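Local coordinates for long form D7clu1 salivary protein (Culex quinquefasciatus, PDB 6V4C) that binds and sequesters adenine nucleotides, above all ATP and ADP, at the mosquito bite, thereby inhibiting platelet aggregation and aiding blood feeding, at residues 150-153 with 154-158; 199-202 with 203-206; 122-126 with 127-131. All blocks are in the same frame, centred on the assembly; numbering follows the deposited sequence.

Contact 1: residues 150-153 with 154-158; sequences IFRF and CGKQF
Helix 150-158 belongs to the second odorant-binding-protein-like (PBP/GOBP) part of the chain, and here R152 meets K156, F153 meets Q157 and I150 meets C154 as overlapping i to i+4 pairs. Backbone bonds hold the frame, among them K156 N to R152 O at 3.0 Å. The R152 side chain bends at chi2 (60°) and swings forward along the helix, laying one face of its guanidinium against the K156 aliphatic chain: K156 CG sits over the centre of that face, 3.4 Å from R152 CZ. The like charges stay apart, R152 NH2 lying 5.2 Å from K156 NZ, while R152 NH1 forms a salt bridge with D161 and a hydrogen bond with the Y166 hydroxyl. C154 forms its disulfide with C186, tying this helix to helix 179-190, and C154 SG packs 3.9 Å from I150 CD1. F153 and I150 both touch K144, an ADP-binding residue, so this flank lies next to the nucleotide pocket. The Q157 amide folds back along the helix, its plane 77° from the F153 ring, with Q157 NE2 3.5 Å from F153 CE2. The same nitrogen donates to F153 O at 3.2 Å, reaching the oxygen from above the carbonyl plane.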
loop_
_atom_site.group_PDB
_atom_site.type_symbol
_atom_site.label_atom_id
_atom_site.label_comp_id
_atom_site.label_asym_id
_atom_site.label_seq_id
_atom_site.Cartn_x
_atom_site.Cartn_y
_atom_site.Cartn_z
ATOM N N ILE A 150 1.888 -10.303 -2.650
ATOM C CA ILE A 150 2.670 -9.603 -3.665
ATOM C C ILE A 150 3.763 -10.510 -4.219
ATOM O O ILE A 150 4.060 -10.486 -5.421
ATOM C CB ILE A 150 3.221 -8.273 -3.109
ATOM C CG1 ILE A 150 4.044 -7.534 -4.168
ATOM C CG2 ILE A 150 4.062 -8.516 -1.862
ATOM C CD1 ILE A 150 3.247 -7.088 -5.375
ATOM N N PHE A 151 4.352 -11.351 -3.364
ATOM C CA PHE A 151 5.408 -12.248 -3.822
ATOM C C PHE A 151 4.857 -13.333 -4.737
ATOM O O PHE A 151 5.484 -13.680 -5.744
ATOM C CB PHE A 151 6.144 -12.859 -2.627
ATOM C CG PHE A 151 6.821 -11.841 -1.759
ATOM C CD1 PHE A 151 8.055 -11.326 -2.110
ATOM C CD2 PHE A 151 6.215 -11.386 -0.602
ATOM C CE1 PHE A 151 8.677 -10.378 -1.319
ATOM C CE2 PHE A 151 6.836 -10.439 0.197
ATOM C CZ PHE A 151 8.065 -9.935 -0.165
ATOM N N ARG A 152 3.688 -13.883 -4.401
ATOM C CA ARG A 152 3.074 -14.888 -5.262
ATOM C C ARG A 152 2.591 -14.263 -6.564
ATOM O O ARG A 152 2.750 -14.852 -7.640
ATOM C CB ARG A 152 1.927 -15.572 -4.515
ATOM C CG ARG A 152 1.140 -16.585 -5.336
ATOM C CD ARG A 152 2.021 -17.719 -5.828
ATOM N NE ARG A 152 1.249 -18.690 -6.604
ATOM C CZ ARG A 152 1.786 -19.653 -7.345
ATOM N NH1 ARG A 152 3.103 -19.780 -7.421
ATOM N NH2 ARG A 152 1.002 -20.485 -8.018
ATOM N N PHE A 153 2.017 -13.060 -6.485
ATOM C CA PHE A 153 1.585 -12.364 -7.690
ATOM C C PHE A 153 2.758 -12.113 -8.632
ATOM O O PHE A 153 2.641 -12.306 -9.848
ATOM C CB PHE A 153 0.893 -11.054 -7.317
ATOM C CG PHE A 153 0.383 -10.289 -8.500
ATOM C CD1 PHE A 153 -0.798 -10.660 -9.121
ATOM C CD2 PHE A 153 1.085 -9.202 -8.995
ATOM C CE1 PHE A 153 -1.271 -9.961 -10.215
ATOM C CE2 PHE A 153 0.617 -8.499 -10.086
ATOM C CZ PHE A 153 -0.561 -8.880 -10.697
ATOM N N CYS A 154 3.903 -11.691 -8.085
ATOM C CA CYS A 154 5.091 -11.484 -8.913
ATOM C C CYS A 154 5.712 -12.810 -9.339
ATOM O O CYS A 154 6.194 -12.940 -10.471
ATOM C CB CYS A 154 6.126 -10.647 -8.158
ATOM S SG CYS A 154 5.660 -8.926 -7.835
ATOM N N GLY A 155 5.716 -13.801 -8.445
ATOM C CA GLY A 155 6.379 -15.060 -8.754
ATOM C C GLY A 155 5.743 -15.794 -9.917
ATOM O O GLY A 155 6.435 -16.425 -10.721
ATOM N N LYS A 156 4.415 -15.718 -10.030
ATOM C CA LYS A 156 3.720 -16.390 -11.121
ATOM C C LYS A 156 4.071 -15.801 -12.481
ATOM O O LYS A 156 3.846 -16.457 -13.504
ATOM C CB LYS A 156 2.206 -16.335 -10.901
ATOM C CG LYS A 156 1.719 -17.170 -9.731
ATOM C CD LYS A 156 0.254 -16.900 -9.431
ATOM C CE LYS A 156 -0.636 -17.266 -10.609
ATOM N NZ LYS A 156 -2.074 -16.982 -10.322
ATOM N N GLN A 157 4.617 -14.584 -12.515
ATOM C CA GLN A 157 4.966 -13.967 -13.788
ATOM C C GLN A 157 6.314 -14.447 -14.304
ATOM O O GLN A 157 6.546 -14.436 -15.519
ATOM C CB GLN A 157 4.997 -12.445 -13.645
ATOM C CG GLN A 157 3.709 -11.826 -13.134
ATOM C CD GLN A 157 3.833 -10.326 -12.942
ATOM O OE1 GLN A 157 4.416 -9.629 -13.772
ATOM N NE2 GLN A 157 3.298 -9.825 -11.836
ATOM N N PHE A 158 7.208 -14.869 -13.410
ATOM C CA PHE A 158 8.584 -15.163 -13.780
ATOM C C PHE A 158 9.015 -16.599 -13.537
ATOM O O PHE A 158 10.001 -17.033 -14.145
ATOM C CB PHE A 158 9.553 -14.223 -13.045
ATOM C CG PHE A 158 9.187 -12.771 -13.164
ATOM C CD1 PHE A 158 9.195 -12.141 -14.398
ATOM C CD2 PHE A 158 8.828 -12.040 -12.046
ATOM C CE1 PHE A 158 8.852 -10.805 -14.515
ATOM C CE2 PHE A 158 8.487 -10.704 -12.155
ATOM C CZ PHE A 158 8.500 -10.085 -13.391
#

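Contact 2: residues 199-202 with 203-206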
loop_
_atom_site.group_PDB
_atom_site.type_symbol
_atom_site.label_atom_id
_atom_site.label_comp_id
_atom_site.label_asym_id
_atom_site.label_seq_id
_atom_site.Cartn_x
_atom_site.Cartn_y
_atom_site.Cartn_z
ATOM N N GLU A 199 13.457 5.113 -6.829
ATOM C CA GLU A 199 14.312 5.385 -5.683
ATOM C C GLU A 199 13.828 4.628 -4.449
ATOM O O GLU A 199 12.630 4.390 -4.271
ATOM C CB GLU A 199 14.362 6.884 -5.392
ATOM C CG GLU A 199 15.106 7.685 -6.451
ATOM C CD GLU A 199 14.907 9.179 -6.299
ATOM O OE1 GLU A 199 14.066 9.585 -5.469
ATOM O OE2 GLU A 199 15.590 9.948 -7.008
ATOM N N MET A 200 14.780 4.247 -3.600
ATOM C CA MET A 200 14.460 3.508 -2.385
ATOM C C MET A 200 13.767 4.412 -1.375
ATOM O O MET A 200 14.082 5.599 -1.257
ATOM C CB MET A 200 15.738 2.949 -1.761
ATOM C CG MET A 200 16.376 1.825 -2.551
ATOM S SD MET A 200 15.238 0.451 -2.802
ATOM C CE MET A 200 15.452 0.171 -4.540
ATOM N N ASP A 201 12.819 3.838 -0.637
ATOM C CA ASP A 201 12.117 4.535 0.437
ATOM C C ASP A 201 12.570 3.912 1.754
ATOM O O ASP A 201 12.085 2.847 2.150
ATOM C CB ASP A 201 10.604 4.438 0.258
ATOM C CG ASP A 201 9.838 5.288 1.260
ATOM O OD1 ASP A 201 10.461 5.821 2.206
ATOM O OD2 ASP A 201 8.608 5.431 1.099
ATOM N N GLU A 202 13.493 4.520 2.404
ATOM C CA GLU A 202 14.042 4.066 3.665
ATOM C C GLU A 202 12.939 3.888 4.713
ATOM O O GLU A 202 12.935 2.985 5.341
ATOM C CB GLU A 202 15.128 5.043 4.041
ATOM C CG GLU A 202 15.806 4.780 5.321
ATOM C CD GLU A 202 16.798 5.758 5.929
ATOM O OE1 GLU A 202 16.414 6.503 6.705
ATOM O OE2 GLU A 202 17.928 5.642 5.711
ATOM N N SER A 203 12.043 4.817 4.848
ATOM C CA SER A 203 10.981 4.695 5.842
ATOM C C SER A 203 10.104 3.476 5.589
ATOM O O SER A 203 9.606 2.862 6.539
ATOM C CB SER A 203 10.128 5.964 5.856
ATOM O OG SER A 203 9.462 6.137 4.615
ATOM N N ALA A 204 9.900 3.110 4.321
ATOM C CA ALA A 204 9.069 1.948 4.017
ATOM C C ALA A 204 9.728 0.658 4.487
ATOM O O ALA A 204 9.047 -0.256 4.965
ATOM C CB ALA A 204 8.775 1.886 2.519
ATOM N N ILE A 205 11.052 0.565 4.354
ATOM C CA ILE A 205 11.767 -0.605 4.852
ATOM C C ILE A 205 11.650 -0.693 6.368
ATOM O O ILE A 205 11.396 -1.768 6.925
ATOM C CB ILE A 205 13.236 -0.566 4.390
ATOM C CG1 ILE A 205 13.312 -0.563 2.863
ATOM C CG2 ILE A 205 14.008 -1.744 4.958
ATOM C CD1 ILE A 205 14.625 -0.021 2.326
ATOM N N LEU A 206 11.820 0.442 7.055
ATOM C CA LEU A 206 11.749 0.457 8.512
ATOM C C LEU A 206 10.366 0.067 9.019
ATOM O O LEU A 206 10.246 -0.499 10.112
ATOM C CB LEU A 206 12.138 1.840 9.041
ATOM C CG LEU A 206 13.540 2.328 8.669
ATOM C CD1 LEU A 206 13.817 3.712 9.250
ATOM C CD2 LEU A 206 14.583 1.327 9.136
#
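A helix N-cap is formed where D201, E202 and S203 meet at the start of helix 202-211, in the second PBP/GOBP part of the chain. E202, the first helical residue, buries the most surface here: its CB and CG lie beside the S203 amide, with E202 CB 3.2 Å from S203 N, while its carbonyl oxygen serves the next turn. Its extended side chain reaches K222 of helix 218-226, where V221 also meets I205 and L206.

D201 is the capping residue. Its CG stands anti to the backbone N (chi1 -173°), which turns the carboxylate forward over the first turn of the helix. D201 OD1 takes two donors: the S203 hydroxyl, with S203 OG to D201 OD1 at 2.6 Å, and, more weakly, A204 N at 3.5 Å. The hydroxyl comes to the syn side of OD1, 29° out of the carboxylate plane. S203 can reach it because its OG lies between its own backbone N and carbonyl carbon (chi1 64°), facing back toward the cap. A204 packs its methyl against the same carboxylate, with A204 CB 3.8 Å from D201 CG. D201 O accepts weak bonds from A204 N and I205 N, and backbone bonds between D201 and W193 fix the incoming loop. L206 N donates to E202 O at 3.3 Å, nearly straight, and L206 CG rests 3.4 Å from the same oxygen, E202 O.

Contact 3: residues 122-126 with 127-131; sequences LEKIY and LLDSS
A Schellman motif closes helix 121-125 where L127 and L128 bond back to K124 and E123, and within two residues D129 caps the start of helix 130-139. Among main-chain bonds, L128 N donates to E123 O at 2.8 Å, in the carbonyl plane, and L127 N donates to K124 O at 3.2 Å from well above the plane of that carbonyl. L127, the C-prime residue, carries the positive phi (61°) that turns the chain out of the helix. E123 O also accepts D129 N at 3.0 Å, this second donor lying above the carbonyl plane, so E123 O serves two consecutive amides of the turn.

Among polar side chains, D129 is the N-cap of the next helix. Its OD2 accepts mainly from V132 N and, weakly, from S131 N, with D129 OD2 to S131 N at 3.1 Å. K124 runs alongside D129 and points the same way, but its ammonium does not close a salt bridge: K124 NZ stays 5.4 Å from D129 OD1. It may slightly stabilise the charged carboxylate, against the like charge of E123, whose OE2 lies 6.4 Å from D129 OD1.

In the packing of the side chains, L127 lies against the last carbonyls of the helix, with L127 CD2 3.6 Å from K124 O, and touches Q72 of helix 66-75 and P8 of helix 8-22. L128 packs on W36, V11 and E15, while Y126 lies against I69 and M58. The turn thereby joins these helices of the first part of the chain to helix 130-139, which bears the ADP-binding residues R133 and Y137 and starts with S130, itself a binding residue. Alongside, K124 CG meets D129 CB at 3.8 Å.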
loop_
_atom_site.group_PDB
_atom_site.type_symbol
_atom_site.label_atom_id
_atom_site.label_comp_id
_atom_site.label_asym_id
_atom_site.label_seq_id
_atom_site.Cartn_x
_atom_site.Cartn_y
_atom_site.Cartn_z
ATOM N N LEU A 122 -17.234 9.386 -3.525
ATOM C CA LEU A 122 -15.777 9.438 -3.439
ATOM C C LEU A 122 -15.173 8.041 -3.379
ATOM O O LEU A 122 -14.128 7.786 -3.987
ATOM C CB LEU A 122 -15.346 10.271 -2.234
ATOM C CG LEU A 122 -15.506 11.784 -2.383
ATOM C CD1 LEU A 122 -15.050 12.500 -1.124
ATOM C CD2 LEU A 122 -14.735 12.276 -3.597
ATOM N N GLU A 123 -15.813 7.129 -2.646
ATOM C CA GLU A 123 -15.345 5.748 -2.613
ATOM C C GLU A 123 -15.365 5.132 -4.005
ATOM O O GLU A 123 -14.508 4.305 -4.340
ATOM C CB GLU A 123 -16.199 4.932 -1.642
ATOM C CG GLU A 123 -15.808 5.091 -0.189
ATOM C CD GLU A 123 -16.958 4.814 0.757
ATOM O OE1 GLU A 123 -17.928 5.602 0.760
ATOM O OE2 GLU A 123 -16.896 3.802 1.488
ATOM N N LYS A 124 -16.335 5.523 -4.835
ATOM C CA LYS A 124 -16.408 4.983 -6.187
ATOM C C LYS A 124 -15.330 5.582 -7.082
ATOM O O LYS A 124 -14.670 4.857 -7.834
ATOM C CB LYS A 124 -17.799 5.215 -6.775
ATOM C CG LYS A 124 -18.894 4.400 -6.115
ATOM C CD LYS A 124 -20.248 4.667 -6.750
ATOM C CE LYS A 124 -21.331 3.799 -6.132
ATOM N NZ LYS A 124 -22.637 3.994 -6.813
ATOM N N ILE A 125 -15.138 6.899 -7.014
ATOM C CA ILE A 125 -14.144 7.546 -7.865
ATOM C C ILE A 125 -12.739 7.064 -7.519
ATOM O O ILE A 125 -11.902 6.867 -8.408
ATOM C CB ILE A 125 -14.282 9.077 -7.789
ATOM C CG1 ILE A 125 -15.574 9.525 -8.477
ATOM C CG2 ILE A 125 -13.077 9.760 -8.415
ATOM C CD1 ILE A 125 -15.736 11.027 -8.574
ATOM N N TYR A 126 -12.463 6.853 -6.232
ATOM C CA TYR A 126 -11.157 6.384 -5.789
ATOM C C TYR A 126 -11.098 4.869 -5.623
ATOM O O TYR A 126 -10.222 4.359 -4.917
ATOM C CB TYR A 126 -10.707 7.134 -4.536
ATOM C CG TYR A 126 -10.281 8.548 -4.865
ATOM C CD1 TYR A 126 -11.223 9.553 -5.046
ATOM C CD2 TYR A 126 -8.940 8.869 -5.034
ATOM C CE1 TYR A 126 -10.840 10.843 -5.366
ATOM C CE2 TYR A 126 -8.546 10.157 -5.353
ATOM C CZ TYR A 126 -9.501 11.139 -5.518
ATOM O OH TYR A 126 -9.117 12.422 -5.837
ATOM N N LEU A 127 -12.016 4.145 -6.262
ATOM C CA LEU A 127 -11.899 2.701 -6.459
ATOM C C LEU A 127 -11.841 1.927 -5.143
ATOM O O LEU A 127 -11.269 0.837 -5.079
ATOM C CB LEU A 127 -10.714 2.355 -7.367
ATOM C CG LEU A 127 -10.520 3.304 -8.554
ATOM C CD1 LEU A 127 -9.346 2.890 -9.428
ATOM C CD2 LEU A 127 -11.796 3.424 -9.380
ATOM N N LEU A 128 -12.421 2.486 -4.081
ATOM C CA LEU A 128 -12.544 1.773 -2.818
ATOM C C LEU A 128 -13.886 1.072 -2.664
ATOM O O LEU A 128 -14.010 0.175 -1.823
ATOM C CB LEU A 128 -12.315 2.724 -1.642
ATOM C CG LEU A 128 -10.887 3.264 -1.508
ATOM C CD1 LEU A 128 -10.823 4.342 -0.444
ATOM C CD2 LEU A 128 -9.917 2.136 -1.183
ATOM N N ASP A 129 -14.885 1.465 -3.451
ATOM C CA ASP A 129 -16.159 0.759 -3.474
ATOM C C ASP A 129 -15.937 -0.678 -3.933
ATOM O O ASP A 129 -15.237 -0.921 -4.918
ATOM C CB ASP A 129 -17.109 1.477 -4.429
ATOM C CG ASP A 129 -18.431 0.768 -4.577
ATOM O OD1 ASP A 129 -19.332 1.009 -3.745
ATOM O OD2 ASP A 129 -18.567 -0.031 -5.528
ATOM N N SER A 130 -16.549 -1.627 -3.216
ATOM C CA SER A 130 -16.253 -3.039 -3.445
ATOM C C SER A 130 -16.586 -3.469 -4.870
ATOM O O SER A 130 -15.825 -4.220 -5.491
ATOM C CB SER A 130 -16.995 -3.909 -2.429
ATOM O OG SER A 130 -18.395 -3.782 -2.582
ATOM N N SER A 131 -17.717 -3.003 -5.408
ATOM C CA SER A 131 -18.111 -3.413 -6.753
ATOM C C SER A 131 -17.213 -2.793 -7.819
ATOM O O SER A 131 -16.837 -3.467 -8.785
ATOM C CB SER A 131 -19.578 -3.071 -7.006
ATOM O OG SER A 131 -20.416 -3.830 -6.158
#

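In the fold
Followed from the N terminus, the contacts come in series, 3, then 1, then 2; none nests in or crosses another, and none closes a long loop: contact 3 is a helix-to-helix turn, contact 1 one stretch of helix, contact 2 a helix start. Contact 3 joins helix 121-125 to helix 130-139 and packs against helices 8-22 and 66-75. Contact 1 follows, joined to helix 179-190 by a disulfide; the centres of contacts 1 and 3 are about 26 Å apart. Contact 2 sits beside helices 218-226 and 235-247. The centres of contacts 1 and 2 are about 21 Å apart. Contacts 2 and 3 lie on opposite sides of the chain's centre. Contact 3 includes S130 of the ADP site, and contact 1 touches K144 of it.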